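Local structure of peptidoglycan-recognition protein LC (Drosophila melanogaster, 1Z6I) at residues T32-C37 with A101-F106; I28-N33 with I63-L68; F67-D72 with A113-V118; K15-L20 with V77-N82. The protein activates the imd/Relish pathway of innate immunity, probably as a receptor that recognises bacterial peptidoglycan through the domain described here. All coordinates share one frame; numbering follows the deposited sequence.

Contact 1: residues T32-C37 with A101-F106; sequences TNSENC and AYIGSF. With NAG (2-acetamido-2-deoxy-beta-D-glucopyranose), chain B; SO4 (sulfate ion), chain D.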
loop_
_atom_site.group_PDB
_atom_site.type_symbol
_atom_site.label_atom_id
_atom_site.label_comp_id
_atom_site.label_asym_id
_atom_site.label_seq_id
_atom_site.Cartn_x
_atom_site.Cartn_y
_atom_site.Cartn_z
ATOM N N THR A 32 -2.021 -0.803 -7.637
ATOM C CA THR A 32 -3.441 -0.831 -7.328
ATOM C C THR A 32 -4.230 -1.304 -8.556
ATOM O O THR A 32 -5.360 -1.778 -8.446
ATOM C CB THR A 32 -3.847 0.581 -6.860
ATOM O OG1 THR A 32 -4.585 0.503 -5.634
ATOM C CG2 THR A 32 -4.745 1.279 -7.839
ATOM N N ASN A 33 -3.602 -1.178 -9.723
ATOM C CA ASN A 33 -4.168 -1.592 -11.009
ATOM C C ASN A 33 -5.434 -0.848 -11.420
ATOM O O ASN A 33 -6.205 -1.312 -12.247
ATOM C CB ASN A 33 -4.353 -3.112 -11.049
ATOM C CG ASN A 33 -3.031 -3.843 -11.143
ATOM O OD1 ASN A 33 -2.052 -3.305 -11.657
ATOM N ND2 ASN A 33 -2.989 -5.064 -10.644
ATOM N N SER A 34 -5.609 0.332 -10.855
ATOM C CA SER A 34 -6.682 1.222 -11.222
ATOM C C SER A 34 -6.034 2.375 -11.965
ATOM O O SER A 34 -4.825 2.370 -12.214
ATOM C CB SER A 34 -7.408 1.724 -9.968
ATOM O OG SER A 34 -6.721 2.804 -9.367
ATOM N N GLU A 35 -6.847 3.359 -12.314
ATOM C CA GLU A 35 -6.346 4.598 -12.868
ATOM C C GLU A 35 -5.603 5.373 -11.790
ATOM O O GLU A 35 -5.871 5.203 -10.606
ATOM C CB GLU A 35 -7.502 5.424 -13.405
ATOM C CG GLU A 35 -7.077 6.620 -14.227
ATOM C CD GLU A 35 -8.261 7.344 -14.827
ATOM O OE1 GLU A 35 -8.023 8.312 -15.585
ATOM O OE2 GLU A 35 -9.418 6.941 -14.533
ATOM N N ASN A 36 -4.654 6.205 -12.209
ATOM C CA ASN A 36 -3.877 7.027 -11.280
ATOM C C ASN A 36 -4.572 8.357 -11.017
ATOM O O ASN A 36 -5.606 8.639 -11.612
ATOM C CB ASN A 36 -2.445 7.238 -11.801
ATOM C CG ASN A 36 -2.395 7.981 -13.130
ATOM O OD1 ASN A 36 -3.420 8.439 -13.640
ATOM N ND2 ASN A 36 -1.178 8.108 -13.694
ATOM N N CYS A 37 -3.998 9.174 -10.137
ATOM C CA CYS A 37 -4.631 10.414 -9.719
ATOM C C CYS A 37 -3.599 11.500 -9.423
ATOM O O CYS A 37 -2.495 11.202 -8.967
ATOM C CB CYS A 37 -5.519 10.152 -8.500
ATOM S SG CYS A 37 -4.692 9.452 -7.038
ATOM N N ALA A 101 0.412 0.570 -1.267
ATOM C CA ALA A 101 -0.170 0.310 -2.595
ATOM C C ALA A 101 -0.137 1.575 -3.424
ATOM O O ALA A 101 -0.549 2.614 -2.961
ATOM C CB ALA A 101 -1.589 -0.190 -2.464
ATOM N N TYR A 102 0.337 1.489 -4.656
ATOM C CA TYR A 102 0.498 2.685 -5.483
ATOM C C TYR A 102 -0.680 2.799 -6.435
ATOM O O TYR A 102 -0.904 1.910 -7.256
ATOM C CB TYR A 102 1.858 2.671 -6.205
ATOM C CG TYR A 102 2.983 2.841 -5.205
ATOM C CD1 TYR A 102 3.600 4.079 -5.014
ATOM C CD2 TYR A 102 3.369 1.784 -4.391
ATOM C CE1 TYR A 102 4.605 4.240 -4.063
ATOM C CE2 TYR A 102 4.367 1.934 -3.441
ATOM C CZ TYR A 102 4.983 3.160 -3.281
ATOM O OH TYR A 102 5.959 3.297 -2.329
ATOM N N ILE A 103 -1.433 3.892 -6.285
ATOM C CA ILE A 103 -2.632 4.148 -7.073
ATOM C C ILE A 103 -2.226 4.344 -8.522
ATOM O O ILE A 103 -1.675 5.379 -8.895
ATOM C CB ILE A 103 -3.432 5.390 -6.546
ATOM C CG1 ILE A 103 -3.759 5.244 -5.059
ATOM C CG2 ILE A 103 -4.750 5.561 -7.333
ATOM C CD1 ILE A 103 -4.498 6.426 -4.454
ATOM N N GLY A 104 -2.457 3.312 -9.318
ATOM C CA GLY A 104 -2.153 3.336 -10.730
ATOM C C GLY A 104 -1.730 1.976 -11.252
ATOM O O GLY A 104 -1.664 0.999 -10.525
ATOM N N SER A 105 -1.468 1.936 -12.546
ATOM C CA SER A 105 -0.912 0.776 -13.218
ATOM C C SER A 105 0.500 1.175 -13.595
ATOM O O SER A 105 0.692 2.249 -14.180
ATOM C CB SER A 105 -1.714 0.475 -14.477
ATOM O OG SER A 105 -1.401 -0.809 -14.967
ATOM N N PHE A 106 1.486 0.354 -13.250
ATOM C CA PHE A 106 2.882 0.736 -13.456
ATOM C C PHE A 106 3.715 -0.374 -14.090
ATOM O O PHE A 106 4.827 -0.647 -13.653
ATOM C CB PHE A 106 3.499 1.166 -12.126
ATOM C CG PHE A 106 2.715 2.223 -11.410
ATOM C CD1 PHE A 106 2.848 3.561 -11.762
ATOM C CD2 PHE A 106 1.837 1.885 -10.389
ATOM C CE1 PHE A 106 2.121 4.541 -11.101
ATOM C CE2 PHE A 106 1.114 2.861 -9.727
ATOM C CZ PHE A 106 1.253 4.186 -10.084
HETATM C C1 NAG B . -1.192 8.896 -14.914
HETATM C C2 NAG B . -0.071 9.936 -14.910
HETATM C C3 NAG B . -0.012 10.638 -16.269
HETATM C C4 NAG B . 0.099 9.596 -17.387
HETATM C C5 NAG B . -1.089 8.640 -17.301
HETATM C C6 NAG B . -1.054 7.538 -18.362
HETATM C C7 NAG B . 0.244 10.775 -12.605
HETATM C C8 NAG B . 0.194 11.982 -11.711
HETATM N N2 NAG B . -0.290 10.894 -13.831
HETATM O O3 NAG B . 1.065 11.553 -16.311
HETATM O O4 NAG B . 0.166 10.204 -18.663
HETATM O O5 NAG B . -1.057 8.025 -16.028
HETATM O O6 NAG B . -2.354 7.027 -18.578
HETATM O O7 NAG B . 0.759 9.743 -12.175
HETATM S S SO4 D . 0.847 0.716 -17.608
HETATM O O1 SO4 D . 1.928 1.195 -16.758
HETATM O O2 SO4 D . 0.280 -0.496 -17.023
HETATM O O3 SO4 D . -0.148 1.782 -17.688
HETATM O O4 SO4 D . 1.338 0.399 -18.945
HETATM O O HOH W 1 -1.600 7.846 -8.709
#

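Contact 2: residues I28-N33 with I63-L68; sequences IALPTN and IAYNFL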
loop_
_atom_site.group_PDB
_atom_site.type_symbol
_atom_site.label_atom_id
_atom_site.label_comp_id
_atom_site.label_asym_id
_atom_site.label_seq_id
_atom_site.Cartn_x
_atom_site.Cartn_y
_atom_site.Cartn_z
ATOM N N ILE A 28 5.900 -3.949 1.691
ATOM C CA ILE A 28 5.612 -4.556 0.403
ATOM C C ILE A 28 4.892 -3.556 -0.500
ATOM O O ILE A 28 3.772 -3.109 -0.190
ATOM C CB ILE A 28 4.728 -5.798 0.612
ATOM C CG1 ILE A 28 5.493 -6.853 1.416
ATOM C CG2 ILE A 28 4.279 -6.369 -0.724
ATOM C CD1 ILE A 28 4.626 -7.920 2.010
ATOM N N ALA A 29 5.545 -3.207 -1.607
ATOM C CA ALA A 29 4.949 -2.383 -2.638
ATOM C C ALA A 29 4.085 -3.212 -3.609
ATOM O O ALA A 29 4.437 -4.332 -3.984
ATOM C CB ALA A 29 6.030 -1.645 -3.395
ATOM N N LEU A 30 2.959 -2.628 -4.006
ATOM C CA LEU A 30 2.011 -3.237 -4.935
ATOM C C LEU A 30 1.392 -2.168 -5.823
ATOM O O LEU A 30 1.152 -1.058 -5.362
ATOM C CB LEU A 30 0.833 -3.851 -4.172
ATOM C CG LEU A 30 1.033 -4.994 -3.197
ATOM C CD1 LEU A 30 1.130 -4.461 -1.789
ATOM C CD2 LEU A 30 -0.137 -5.974 -3.328
ATOM N N PRO A 31 1.060 -2.513 -7.063
ATOM C CA PRO A 31 0.221 -1.640 -7.878
ATOM C C PRO A 31 -1.251 -1.867 -7.533
ATOM O O PRO A 31 -1.678 -2.977 -7.210
ATOM C CB PRO A 31 0.513 -2.112 -9.290
ATOM C CG PRO A 31 0.718 -3.567 -9.135
ATOM C CD PRO A 31 1.410 -3.742 -7.796
ATOM N N THR A 32 -2.021 -0.803 -7.637
ATOM C CA THR A 32 -3.441 -0.831 -7.328
ATOM C C THR A 32 -4.230 -1.304 -8.556
ATOM O O THR A 32 -5.360 -1.778 -8.446
ATOM C CB THR A 32 -3.847 0.581 -6.860
ATOM O OG1 THR A 32 -4.585 0.503 -5.634
ATOM C CG2 THR A 32 -4.745 1.279 -7.839
ATOM N N ASN A 33 -3.602 -1.178 -9.723
ATOM C CA ASN A 33 -4.168 -1.592 -11.009
ATOM C C ASN A 33 -5.434 -0.848 -11.420
ATOM O O ASN A 33 -6.205 -1.312 -12.247
ATOM C CB ASN A 33 -4.353 -3.112 -11.049
ATOM C CG ASN A 33 -3.031 -3.843 -11.143
ATOM O OD1 ASN A 33 -2.052 -3.305 -11.657
ATOM N ND2 ASN A 33 -2.989 -5.064 -10.644
ATOM N N ILE A 63 -10.738 -2.641 2.284
ATOM C CA ILE A 63 -9.669 -2.305 1.355
ATOM C C ILE A 63 -8.433 -3.076 1.795
ATOM O O ILE A 63 -8.118 -3.099 2.971
ATOM C CB ILE A 63 -9.445 -0.764 1.324
ATOM C CG1 ILE A 63 -8.538 -0.361 0.160
ATOM C CG2 ILE A 63 -8.878 -0.245 2.623
ATOM C CD1 ILE A 63 -8.628 1.119 -0.167
ATOM N N ALA A 64 -7.752 -3.728 0.859
ATOM C CA ALA A 64 -6.720 -4.710 1.194
ATOM C C ALA A 64 -5.469 -4.142 1.873
ATOM O O ALA A 64 -4.775 -4.866 2.590
ATOM C CB ALA A 64 -6.315 -5.461 -0.044
ATOM N N TYR A 65 -5.211 -2.852 1.673
ATOM C CA TYR A 65 -3.895 -2.281 1.914
ATOM C C TYR A 65 -3.821 -1.483 3.195
ATOM O O TYR A 65 -4.811 -0.909 3.644
ATOM C CB TYR A 65 -3.509 -1.363 0.756
ATOM C CG TYR A 65 -3.857 -1.911 -0.612
ATOM C CD1 TYR A 65 -3.129 -2.958 -1.164
ATOM C CD2 TYR A 65 -4.912 -1.383 -1.349
ATOM C CE1 TYR A 65 -3.437 -3.459 -2.418
ATOM C CE2 TYR A 65 -5.221 -1.874 -2.602
ATOM C CZ TYR A 65 -4.483 -2.916 -3.128
ATOM O OH TYR A 65 -4.784 -3.420 -4.367
ATOM N N ASN A 66 -2.627 -1.410 3.766
ATOM C CA ASN A 66 -2.411 -0.592 4.950
ATOM C C ASN A 66 -2.416 0.882 4.572
ATOM O O ASN A 66 -3.104 1.687 5.192
ATOM C CB ASN A 66 -1.114 -1.012 5.640
ATOM C CG ASN A 66 -1.200 -2.416 6.186
ATOM O OD1 ASN A 66 -0.646 -3.361 5.620
ATOM N ND2 ASN A 66 -1.953 -2.573 7.255
ATOM N N PHE A 67 -1.679 1.211 3.516
ATOM C CA PHE A 67 -1.603 2.576 2.995
ATOM C C PHE A 67 -1.710 2.599 1.476
ATOM O O PHE A 67 -1.370 1.624 0.807
ATOM C CB PHE A 67 -0.292 3.221 3.444
ATOM C CG PHE A 67 -0.210 3.381 4.919
ATOM C CD1 PHE A 67 -0.916 4.393 5.548
ATOM C CD2 PHE A 67 0.519 2.490 5.690
ATOM C CE1 PHE A 67 -0.882 4.531 6.911
ATOM C CE2 PHE A 67 0.562 2.629 7.058
ATOM C CZ PHE A 67 -0.146 3.649 7.672
ATOM N N LEU A 68 -2.191 3.718 0.945
ATOM C CA LEU A 68 -2.238 3.940 -0.496
ATOM C C LEU A 68 -1.552 5.258 -0.812
ATOM O O LEU A 68 -1.827 6.283 -0.199
ATOM C CB LEU A 68 -3.671 3.945 -1.020
ATOM C CG LEU A 68 -4.400 2.614 -0.858
ATOM C CD1 LEU A 68 -5.143 2.586 0.451
ATOM C CD2 LEU A 68 -5.355 2.359 -2.011
#

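Contact 3: residues F67-D72 with A113-V118; sequences FLIGGD and AKQLSV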
loop_
_atom_site.group_PDB
_atom_site.type_symbol
_atom_site.label_atom_id
_atom_site.label_comp_id
_atom_site.label_asym_id
_atom_site.label_seq_id
_atom_site.Cartn_x
_atom_site.Cartn_y
_atom_site.Cartn_z
ATOM N N PHE A 67 -1.679 1.211 3.516
ATOM C CA PHE A 67 -1.603 2.576 2.995
ATOM C C PHE A 67 -1.710 2.599 1.476
ATOM O O PHE A 67 -1.370 1.624 0.807
ATOM C CB PHE A 67 -0.292 3.221 3.444
ATOM C CG PHE A 67 -0.210 3.381 4.919
ATOM C CD1 PHE A 67 -0.916 4.393 5.548
ATOM C CD2 PHE A 67 0.519 2.490 5.690
ATOM C CE1 PHE A 67 -0.882 4.531 6.911
ATOM C CE2 PHE A 67 0.562 2.629 7.058
ATOM C CZ PHE A 67 -0.146 3.649 7.672
ATOM N N LEU A 68 -2.191 3.718 0.945
ATOM C CA LEU A 68 -2.238 3.940 -0.496
ATOM C C LEU A 68 -1.552 5.258 -0.812
ATOM O O LEU A 68 -1.827 6.283 -0.199
ATOM C CB LEU A 68 -3.671 3.945 -1.020
ATOM C CG LEU A 68 -4.400 2.614 -0.858
ATOM C CD1 LEU A 68 -5.143 2.586 0.451
ATOM C CD2 LEU A 68 -5.355 2.359 -2.011
ATOM N N ILE A 69 -0.647 5.231 -1.768
ATOM C CA ILE A 69 0.080 6.421 -2.127
ATOM C C ILE A 69 -0.432 6.926 -3.482
ATOM O O ILE A 69 -0.390 6.222 -4.485
ATOM C CB ILE A 69 1.583 6.108 -2.082
ATOM C CG1 ILE A 69 1.890 5.424 -0.730
ATOM C CG2 ILE A 69 2.400 7.367 -2.280
ATOM C CD1 ILE A 69 3.317 5.507 -0.258
ATOM N N GLY A 70 -0.962 8.146 -3.473
ATOM C CA GLY A 70 -1.509 8.777 -4.660
ATOM C C GLY A 70 -0.455 9.549 -5.430
ATOM O O GLY A 70 0.529 10.023 -4.857
ATOM N N GLY A 71 -0.692 9.697 -6.731
ATOM C CA GLY A 71 0.199 10.423 -7.617
ATOM C C GLY A 71 0.311 11.888 -7.254
ATOM O O GLY A 71 1.208 12.582 -7.734
ATOM N N ASP A 72 -0.611 12.356 -6.416
ATOM C CA ASP A 72 -0.547 13.694 -5.843
ATOM C C ASP A 72 0.458 13.831 -4.688
ATOM O O ASP A 72 0.545 14.887 -4.068
ATOM C CB ASP A 72 -1.946 14.116 -5.376
ATOM C CG ASP A 72 -2.444 13.321 -4.170
ATOM O OD1 ASP A 72 -1.989 12.162 -3.977
ATOM O OD2 ASP A 72 -3.301 13.780 -3.372
ATOM N N ALA A 113 7.333 11.767 -9.265
ATOM C CA ALA A 113 8.367 12.198 -8.320
ATOM C C ALA A 113 7.825 12.268 -6.898
ATOM O O ALA A 113 8.506 11.887 -5.953
ATOM C CB ALA A 113 8.937 13.558 -8.730
ATOM N N LYS A 114 6.598 12.760 -6.762
ATOM C CA LYS A 114 5.939 12.862 -5.463
ATOM C C LYS A 114 5.597 11.503 -4.859
ATOM O O LYS A 114 5.656 11.339 -3.645
ATOM C CB LYS A 114 4.667 13.696 -5.578
ATOM C CG LYS A 114 4.916 15.165 -5.868
ATOM C CD LYS A 114 4.239 16.069 -4.833
ATOM C CE LYS A 114 4.181 17.524 -5.306
ATOM N NZ LYS A 114 3.429 17.661 -6.593
ATOM N N GLN A 115 5.232 10.533 -5.693
ATOM C CA GLN A 115 4.948 9.188 -5.189
ATOM C C GLN A 115 6.177 8.590 -4.517
ATOM O O GLN A 115 6.073 7.995 -3.448
ATOM C CB GLN A 115 4.426 8.263 -6.298
ATOM C CG GLN A 115 2.937 8.401 -6.516
ATOM C CD GLN A 115 2.358 7.343 -7.416
ATOM O OE1 GLN A 115 2.775 7.215 -8.551
ATOM N NE2 GLN A 115 1.385 6.592 -6.916
ATOM N N LEU A 116 7.337 8.793 -5.134
ATOM C CA LEU A 116 8.602 8.281 -4.613
ATOM C C LEU A 116 9.044 9.016 -3.354
ATOM O O LEU A 116 9.456 8.382 -2.388
ATOM C CB LEU A 116 9.697 8.367 -5.682
ATOM C CG LEU A 116 9.389 7.647 -7.003
ATOM C CD1 LEU A 116 10.524 7.835 -8.002
ATOM C CD2 LEU A 116 9.106 6.166 -6.778
ATOM N N SER A 117 8.940 10.343 -3.357
ATOM C CA SER A 117 9.378 11.169 -2.224
ATOM C C SER A 117 8.657 10.842 -0.936
ATOM O O SER A 117 9.279 10.701 0.112
ATOM C CB SER A 117 9.151 12.654 -2.510
ATOM O OG SER A 117 10.021 13.086 -3.528
ATOM N N VAL A 118 7.335 10.753 -1.012
ATOM C CA VAL A 118 6.532 10.502 0.177
ATOM C C VAL A 118 6.679 9.054 0.653
ATOM O O VAL A 118 6.447 8.765 1.814
ATOM C CB VAL A 118 5.054 10.914 -0.038
ATOM C CG1 VAL A 118 4.277 9.862 -0.851
ATOM C CG2 VAL A 118 4.388 11.205 1.293
#

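Contact 4: residues K15-L20 with V77-N82; sequences KEIPDL and VGRGWN. With SO4 (sulfate ion), chain C.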
loop_
_atom_site.group_PDB
_atom_site.type_symbol
_atom_site.label_atom_id
_atom_site.label_comp_id
_atom_site.label_asym_id
_atom_site.label_seq_id
_atom_site.Cartn_x
_atom_site.Cartn_y
_atom_site.Cartn_z
ATOM N N LYS A 15 -16.338 -6.791 8.470
ATOM C CA LYS A 15 -16.135 -7.497 9.736
ATOM C C LYS A 15 -14.919 -6.941 10.448
ATOM O O LYS A 15 -14.162 -6.154 9.890
ATOM C CB LYS A 15 -15.937 -8.997 9.518
ATOM C CG LYS A 15 -17.226 -9.782 9.232
ATOM C CD LYS A 15 -17.402 -10.090 7.730
ATOM C CE LYS A 15 -17.847 -11.534 7.469
ATOM N NZ LYS A 15 -19.339 -11.660 7.442
ATOM N N GLU A 16 -14.732 -7.365 11.690
ATOM C CA GLU A 16 -13.535 -7.005 12.436
ATOM C C GLU A 16 -12.256 -7.551 11.755
ATOM O O GLU A 16 -12.270 -8.594 11.078
ATOM C CB GLU A 16 -13.652 -7.497 13.884
ATOM C CG GLU A 16 -14.727 -6.764 14.691
ATOM C CD GLU A 16 -14.163 -5.940 15.837
ATOM O OE1 GLU A 16 -13.002 -5.476 15.740
ATOM O OE2 GLU A 16 -14.888 -5.756 16.843
ATOM N N ILE A 17 -11.164 -6.813 11.927
ATOM C CA ILE A 17 -9.896 -7.142 11.294
ATOM C C ILE A 17 -8.828 -7.337 12.367
ATOM O O ILE A 17 -8.724 -6.530 13.287
ATOM C CB ILE A 17 -9.516 -6.024 10.294
ATOM C CG1 ILE A 17 -10.528 -6.025 9.145
ATOM C CG2 ILE A 17 -8.044 -6.176 9.781
ATOM C CD1 ILE A 17 -10.208 -5.080 8.046
ATOM N N PRO A 18 -8.031 -8.397 12.257
ATOM C CA PRO A 18 -7.007 -8.675 13.266
ATOM C C PRO A 18 -5.926 -7.593 13.328
ATOM O O PRO A 18 -5.664 -6.894 12.335
ATOM C CB PRO A 18 -6.418 -10.018 12.818
ATOM C CG PRO A 18 -6.735 -10.130 11.367
ATOM C CD PRO A 18 -8.029 -9.402 11.176
ATOM N N ASP A 19 -5.327 -7.446 14.509
ATOM C CA ASP A 19 -4.227 -6.519 14.693
ATOM C C ASP A 19 -2.954 -7.145 14.113
ATOM O O ASP A 19 -2.871 -8.356 13.919
ATOM C CB ASP A 19 -4.032 -6.154 16.181
ATOM C CG ASP A 19 -5.013 -5.079 16.671
ATOM O OD1 ASP A 19 -5.145 -4.915 17.902
ATOM O OD2 ASP A 19 -5.689 -4.343 15.922
ATOM N N LEU A 20 -1.984 -6.280 13.840
ATOM C CA LEU A 20 -0.688 -6.640 13.306
ATOM C C LEU A 20 0.319 -6.692 14.441
ATOM O O LEU A 20 0.339 -5.786 15.284
ATOM C CB LEU A 20 -0.231 -5.549 12.335
ATOM C CG LEU A 20 0.215 -5.899 10.928
ATOM C CD1 LEU A 20 0.975 -4.689 10.372
ATOM C CD2 LEU A 20 1.039 -7.187 10.878
ATOM N N VAL A 77 -4.896 6.435 3.977
ATOM C CA VAL A 77 -4.980 5.361 4.964
ATOM C C VAL A 77 -6.075 4.365 4.602
ATOM O O VAL A 77 -7.254 4.715 4.573
ATOM C CB VAL A 77 -5.265 5.931 6.361
ATOM C CG1 VAL A 77 -5.386 4.817 7.409
ATOM C CG2 VAL A 77 -4.169 6.928 6.758
ATOM N N GLY A 78 -5.669 3.132 4.306
ATOM C CA GLY A 78 -6.589 2.006 4.242
ATOM C C GLY A 78 -6.717 1.419 5.630
ATOM O O GLY A 78 -7.313 2.025 6.489
ATOM N N ARG A 79 -6.112 0.261 5.871
ATOM C CA ARG A 79 -6.187 -0.371 7.189
ATOM C C ARG A 79 -5.281 0.268 8.229
ATOM O O ARG A 79 -5.554 0.162 9.411
ATOM C CB ARG A 79 -5.896 -1.859 7.085
ATOM C CG ARG A 79 -6.904 -2.589 6.228
ATOM C CD ARG A 79 -6.766 -4.093 6.241
ATOM N NE ARG A 79 -7.549 -4.683 5.163
ATOM C CZ ARG A 79 -7.927 -5.951 5.100
ATOM N NH1 ARG A 79 -7.609 -6.819 6.053
ATOM N NH2 ARG A 79 -8.653 -6.351 4.069
ATOM N N GLY A 80 -4.210 0.927 7.800
ATOM C CA GLY A 80 -3.360 1.687 8.703
ATOM C C GLY A 80 -2.220 0.867 9.273
ATOM O O GLY A 80 -1.959 -0.258 8.829
ATOM N N TRP A 81 -1.549 1.449 10.269
ATOM C CA TRP A 81 -0.326 0.898 10.854
ATOM C C TRP A 81 -0.537 -0.413 11.596
ATOM O O TRP A 81 0.321 -1.296 11.577
ATOM C CB TRP A 81 0.256 1.873 11.880
ATOM C CG TRP A 81 0.831 3.103 11.320
ATOM C CD1 TRP A 81 0.462 4.381 11.618
ATOM C CD2 TRP A 81 1.908 3.204 10.385
ATOM N NE1 TRP A 81 1.235 5.272 10.914
ATOM C CE2 TRP A 81 2.130 4.574 10.147
ATOM C CE3 TRP A 81 2.713 2.274 9.724
ATOM C CZ2 TRP A 81 3.113 5.032 9.284
ATOM C CZ3 TRP A 81 3.674 2.727 8.859
ATOM C CH2 TRP A 81 3.873 4.097 8.645
ATOM N N ASN A 82 -1.682 -0.503 12.254
ATOM C CA ASN A 82 -1.897 -1.431 13.345
ATOM C C ASN A 82 -2.849 -2.566 13.021
ATOM O O ASN A 82 -3.075 -3.425 13.869
ATOM C CB ASN A 82 -2.420 -0.647 14.552
ATOM C CG ASN A 82 -1.524 0.535 14.918
ATOM O OD1 ASN A 82 -0.298 0.423 14.914
ATOM N ND2 ASN A 82 -2.136 1.678 15.219
HETATM S S SO4 C . -9.702 -9.945 4.824
HETATM O O1 SO4 C . -8.748 -9.545 5.856
HETATM O O2 SO4 C . -10.904 -10.429 5.483
HETATM O O3 SO4 C . -10.047 -8.794 4.007
HETATM O O4 SO4 C . -9.153 -10.991 3.952
#

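Contact 1: residues T32-C37 with A101-F106
This is a loop-on-loop contact at the end of the central sheet, where two neighbouring parallel strands, 24-31 and 98-102, give way to loops that stay paired. T32 N donates to Y102 O over 3.0 Å, and N33 N to G104 O over 3.0 Å from well above that carbonyl's plane. N33 has a positive phi (63°), which asparagine tolerates, and its ND2 reaches D150 O. T32 CG2 sits 3.4 Å from G104 N. That sheet is the core of an amidase-type peptidoglycan-recognition domain. At G104 (phi 147°) a CB would press on the preceding carbonyl O and on the F106 ring, hence glycine; its CA lies 3.2 Å from S34 O in a CA-H...O contact. With OG lodged between its backbone N and carbonyl carbon (chi1 82°), S34 donates forward to E35 O over 2.8 Å. If an alanine stood here, E35 O would lose this donor and its peptide would probably be less firmly fixed beside I103 CG2. I103 CG2 packs 3.5 Å from E35 O and 3.9 Å from C37 SG, the sulfur being tied to C43. N36 carries its N-linked sugar on ND2, while its CB rests against I103 O.

Contact 2: residues I28-N33 with I63-L68
Within the central mixed sheet of this alpha/beta recognition domain, strands 24-31 and 67-69 are not neighbours: strand 98-102 runs between them, and L30, T32, Y65 and L68 meet by side chains that reach past it. Y65 does most of the bridging. Its CG stands anti to the carbonyl carbon (chi1 -42°), which sends the ring from the loop before strand 67-69 across S99 and A101 toward the end of strand 24-31. A long flat side chain suits this span, since the CA atoms of L30 and Y65 are 9.1 Å apart. L30 approaches the ring at its edge, near the ring plane, with CD2 4.2 Å from CE1; the branched leucine gives a compact apolar end against the ring's rim. One face of the same ring is taken by A64 CB, 4.1 Å above its centre, the small alanine methyl lying directly over the ring. The joint is wholly van der Waals. It lies close to the middle of the domain, and L50 of helix 40-56 covers it, touching both T32 and L68. T32 crosses Y65 at about a right angle, its OG1 lying obliquely to the ring, 3.9 Å from CE2. From the strand beyond, L68 brings its methyl CD2 to the same oxygen, 4.1 Å from T32 OG1.

Contact 3: residues F67-D72 with A113-V118
I69, at the end of strand 67-69, meets the helix twice, with its backbone and with its side chain. Its carbonyl O accepts a hydrogen bond from Q115 NE2 over 3.0 Å (angle at the hydrogen 146°). The donor stands above the carbonyl plane of I69, 48° out of it, whereas the acceptor lies almost exactly in the amide plane of Q115. Glutamine suits the place because it has the length and the N-H to satisfy a strand-end carbonyl beside a helix. The methyl CG2 of I69, placed anti to the backbone N, points at V118 CG1 tip to tip, 3.4 Å away, a tight approach between two beta-branched side chains. Next comes G70, whose O lies 3.3 Å from Q115 CG; a CB here would run into D72 OD1, so glycine suits the place. At G71 the chain runs alongside the helix: its CA turns directly to Q115 CG, 3.6 Å away. G71 O accepts from S112 OG, which in turn receives Q115 N. D72 follows; its OD2 accepts from N74 and is hydrogen-bonded to Y76 OH, while its backbone O lies 4.0 Å from K114 CD, an apolar part of the lysine chain. L68 packs on helix 40-56 and I69 on helix 113-129, so the strand sits between helices on its two faces, the layered alpha/beta arrangement of peptidoglycan-recognition domains.

Contact 4: residues K15-L20 with V77-N82
R79 runs extended from CG to NE (chi2 -172°), and I17 sets CG1 anti to its carbonyl carbon (chi1 -66°), so the two side chains cross at about a right angle. They join the N-terminal segment of the recognition domain, ahead of strand 24-31, to the loop that follows strand 75-77 of the central sheet. I17 CD1 lies over one face of the guanidinium, offset toward its rim and 3.7 Å from NH1. The edge of the group is left for acceptors in its plane: a sulfate, probably from the crystallisation liquor, takes NH1 at O1 (3.0 Å, nearly straight at 172°) and NH2 at O3 (2.8 Å). NE, NH1 and NH2 also give bonds to the carbonyls of I63, M84 and D62, so all five N-H groups have acceptors. A leucine in place of R79 would probably leave three carbonyls without these donors and the sulfate without its two-pronged partner. Farther along, D19 OD2 forms a salt bridge with K83, whose NZ reaches I17 O, and L20 CD1 packs 3.7 Å from W81 O. N82 O is met from two residues: L20 N donates to it over 3.1 Å, and D19 CA adds a CA-H...O contact at 3.4 Å.

How the contacts relate
Contacts 1, 2 and 3 share the central sheet. Contacts 1 and 2, with centres 9 Å apart, have T32 and N33 in common, and strand 98-102 ties them together through Y102 N to L30 O (2.8 Å) and A101 N to F67 O (2.9 Å). Contact 3 packs the end of strand 67-69 against helix 113-129, and A101 O to I69 N (2.9 Å) links it to contact 1. Contact 4 lies across the domain, its centre about 21 Å from those of contacts 1 and 3, but joins contact 2 through N66 ND2 to G80 O (2.8 Å). The sugar on N36 and G71 of contact 3 have nearest atoms about 4 Å apart. One sulfate sits at S105 in contact 1, another at R79 in contact 4.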